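Local coordinates for Two-component system response regulator/GGDEF domain protein (Aeromonas salmonicida, PDB 3LUF) that probably makes cyclic di-GMP from two GTP through a diguanylate cyclase domain absent from this fragment, which holds its two tandem receiver domains, at residues B[99-104]-B[109-114]. Sequence-based numbering, arbitrary orientation.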
loop_
_atom_site.group_PDB
_atom_site.type_symbol
_atom_site.label_atom_id
_atom_site.label_comp_id
_atom_site.label_asym_id
_atom_site.label_seq_id
_atom_site.Cartn_x
_atom_site.Cartn_y
_atom_site.Cartn_z
ATOM N N ASP B 99 -12.550 -13.333 8.568
ATOM C CA ASP B 99 -12.894 -12.291 7.605
ATOM C C ASP B 99 -14.184 -12.746 6.919
ATOM O O ASP B 99 -14.706 -13.819 7.231
ATOM C CB ASP B 99 -11.721 -12.129 6.615
ATOM C CG ASP B 99 -11.761 -10.820 5.822
ATOM O OD1 ASP B 99 -12.672 -9.980 6.037
ATOM O OD2 ASP B 99 -10.842 -10.632 4.980
ATOM N N TYR B 100 -14.718 -11.926 6.021
ATOM C CA TYR B 100 -15.817 -12.371 5.173
ATOM C C TYR B 100 -15.548 -12.001 3.726
ATOM O O TYR B 100 -14.742 -11.110 3.438
ATOM C CB TYR B 100 -17.174 -11.800 5.628
ATOM C CG TYR B 100 -17.247 -10.298 5.572
ATOM C CD1 TYR B 100 -17.846 -9.644 4.492
ATOM C CD2 TYR B 100 -16.695 -9.524 6.606
ATOM C CE1 TYR B 100 -17.906 -8.255 4.461
ATOM C CE2 TYR B 100 -16.746 -8.145 6.572
ATOM C CZ TYR B 100 -17.339 -7.520 5.508
ATOM O OH TYR B 100 -17.370 -6.145 5.503
ATOM N N VAL B 101 -16.239 -12.699 2.832
ATOM C CA VAL B 101 -16.125 -12.504 1.395
ATOM C C VAL B 101 -17.517 -12.223 0.884
ATOM O O VAL B 101 -18.465 -12.947 1.212
ATOM C CB VAL B 101 -15.561 -13.766 0.694
ATOM C CG1 VAL B 101 -15.578 -13.628 -0.831
ATOM C CG2 VAL B 101 -14.133 -14.013 1.150
HETATM N N MSE B 102 -17.667 -11.146 0.120
HETATM C CA MSE B 102 -18.950 -10.912 -0.537
HETATM C C MSE B 102 -19.123 -11.855 -1.716
HETATM O O MSE B 102 -18.175 -12.031 -2.507
HETATM C CB MSE B 102 -19.038 -9.457 -1.023
HETATM C CG MSE B 102 -18.938 -8.425 0.075
HETATM SE SE MSE B 102 -20.353 -8.527 1.443
HETATM C CE MSE B 102 -21.959 -8.579 0.397
ATOM N N LYS B 103 -20.311 -12.463 -1.846
ATOM C CA LYS B 103 -20.557 -13.389 -2.959
ATOM C C LYS B 103 -21.693 -12.952 -3.869
ATOM O O LYS B 103 -22.344 -13.786 -4.493
ATOM C CB LYS B 103 -20.721 -14.854 -2.500
ATOM C CG LYS B 103 -21.802 -15.047 -1.466
ATOM C CD LYS B 103 -22.131 -16.519 -1.286
ATOM C CE LYS B 103 -23.212 -16.686 -0.200
ATOM N NZ LYS B 103 -23.798 -18.062 -0.348
ATOM N N ASP B 104 -21.888 -11.635 -3.964
ATOM C CA ASP B 104 -22.974 -11.091 -4.783
ATOM C C ASP B 104 -22.598 -10.951 -6.256
ATOM O O ASP B 104 -23.469 -10.734 -7.072
ATOM C CB ASP B 104 -23.505 -9.765 -4.214
ATOM C CG ASP B 104 -22.450 -8.675 -4.181
ATOM O OD1 ASP B 104 -21.271 -8.959 -3.917
ATOM O OD2 ASP B 104 -22.820 -7.504 -4.408
ATOM N N LEU B 109 -16.270 -12.307 -5.422
ATOM C CA LEU B 109 -15.701 -13.621 -5.038
ATOM C C LEU B 109 -14.215 -13.674 -5.205
ATOM O O LEU B 109 -13.535 -14.380 -4.471
ATOM C CB LEU B 109 -16.313 -14.751 -5.887
ATOM C CG LEU B 109 -17.645 -15.282 -5.479
ATOM C CD1 LEU B 109 -17.998 -16.367 -6.555
ATOM C CD2 LEU B 109 -17.668 -15.853 -4.013
ATOM N N GLN B 110 -13.696 -12.928 -6.178
ATOM C CA GLN B 110 -12.280 -12.905 -6.425
ATOM C C GLN B 110 -11.496 -12.521 -5.158
ATOM O O GLN B 110 -10.374 -12.961 -4.982
ATOM C CB GLN B 110 -11.958 -11.952 -7.583
ATOM C CG GLN B 110 -10.548 -12.021 -8.077
ATOM C CD GLN B 110 -10.172 -13.381 -8.636
ATOM O OE1 GLN B 110 -11.024 -14.160 -9.083
ATOM N NE2 GLN B 110 -8.896 -13.667 -8.618
ATOM N N TYR B 111 -12.083 -11.702 -4.284
ATOM C CA TYR B 111 -11.435 -11.373 -3.006
ATOM C C TYR B 111 -10.995 -12.645 -2.227
ATOM O O TYR B 111 -9.911 -12.685 -1.622
ATOM C CB TYR B 111 -12.351 -10.499 -2.134
ATOM C CG TYR B 111 -11.767 -10.092 -0.807
ATOM C CD1 TYR B 111 -10.961 -8.942 -0.686
ATOM C CD2 TYR B 111 -12.012 -10.846 0.335
ATOM C CE1 TYR B 111 -10.411 -8.566 0.576
ATOM C CE2 TYR B 111 -11.481 -10.488 1.562
ATOM C CZ TYR B 111 -10.682 -9.363 1.677
ATOM O OH TYR B 111 -10.192 -9.057 2.916
ATOM N N ALA B 112 -11.845 -13.660 -2.239
ATOM C CA ALA B 112 -11.560 -14.902 -1.492
ATOM C C ALA B 112 -10.275 -15.585 -2.021
ATOM O O ALA B 112 -9.497 -16.202 -1.270
ATOM C CB ALA B 112 -12.780 -15.825 -1.591
ATOM N N VAL B 113 -10.025 -15.435 -3.314
ATOM C CA VAL B 113 -8.888 -16.096 -3.962
ATOM C C VAL B 113 -7.560 -15.502 -3.483
ATOM O O VAL B 113 -6.659 -16.216 -3.017
ATOM C CB VAL B 113 -8.988 -16.005 -5.518
ATOM C CG1 VAL B 113 -7.812 -16.704 -6.166
ATOM C CG2 VAL B 113 -10.303 -16.600 -6.015
ATOM N N GLY B 114 -7.446 -14.179 -3.544
ATOM C CA GLY B 114 -6.273 -13.500 -3.017
ATOM C C GLY B 114 -6.109 -13.738 -1.543
ATOM O O GLY B 114 -5.001 -13.903 -1.076
#
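Val-101 spreads both methyls over Ala-112 CB, where strand 99-102, at one edge of the parallel five-stranded sheet of the first CheY-like receiver domain, meets the domain's last helix, 106-122. Val-101 CG1 and CG2 each lie 3.6 Å from Ala-112 CB; with CG1 anti to the backbone N (chi1 174°), Val-101 CG2 is left to reach the edge of the Tyr-111 ring at CD2, 3.9 Å away. Toward the start of the helix, Leu-109 CD2 packs 3.6 Å from Lys-103 CB. At the other end, Tyr-111 OH donates to Asp-99 OD2 at 2.7 Å, using its syn lone pair, the carboxylate standing nearly perpendicular to the ring, 85° between planes. Strand and helix axes run roughly antiparallel, 139° apart, as the chain doubles back through a short connection. Within the sheet, backbone hydrogen bonds join the strand to its parallel neighbour, strand 77-81, while Leu-109 also rests on helix 14-27. Lys-219 of the second subunit pairs with Asp-99 OD1, and Gln-236 of the same chain donates to OD2. Beyond CG the Lys-103 chain extends away from the helix, and NZ forms salt bridges with OD1 of Asp-55, a magnesium ligand and predicted phosphorylation site, and with Glu-11 OE1.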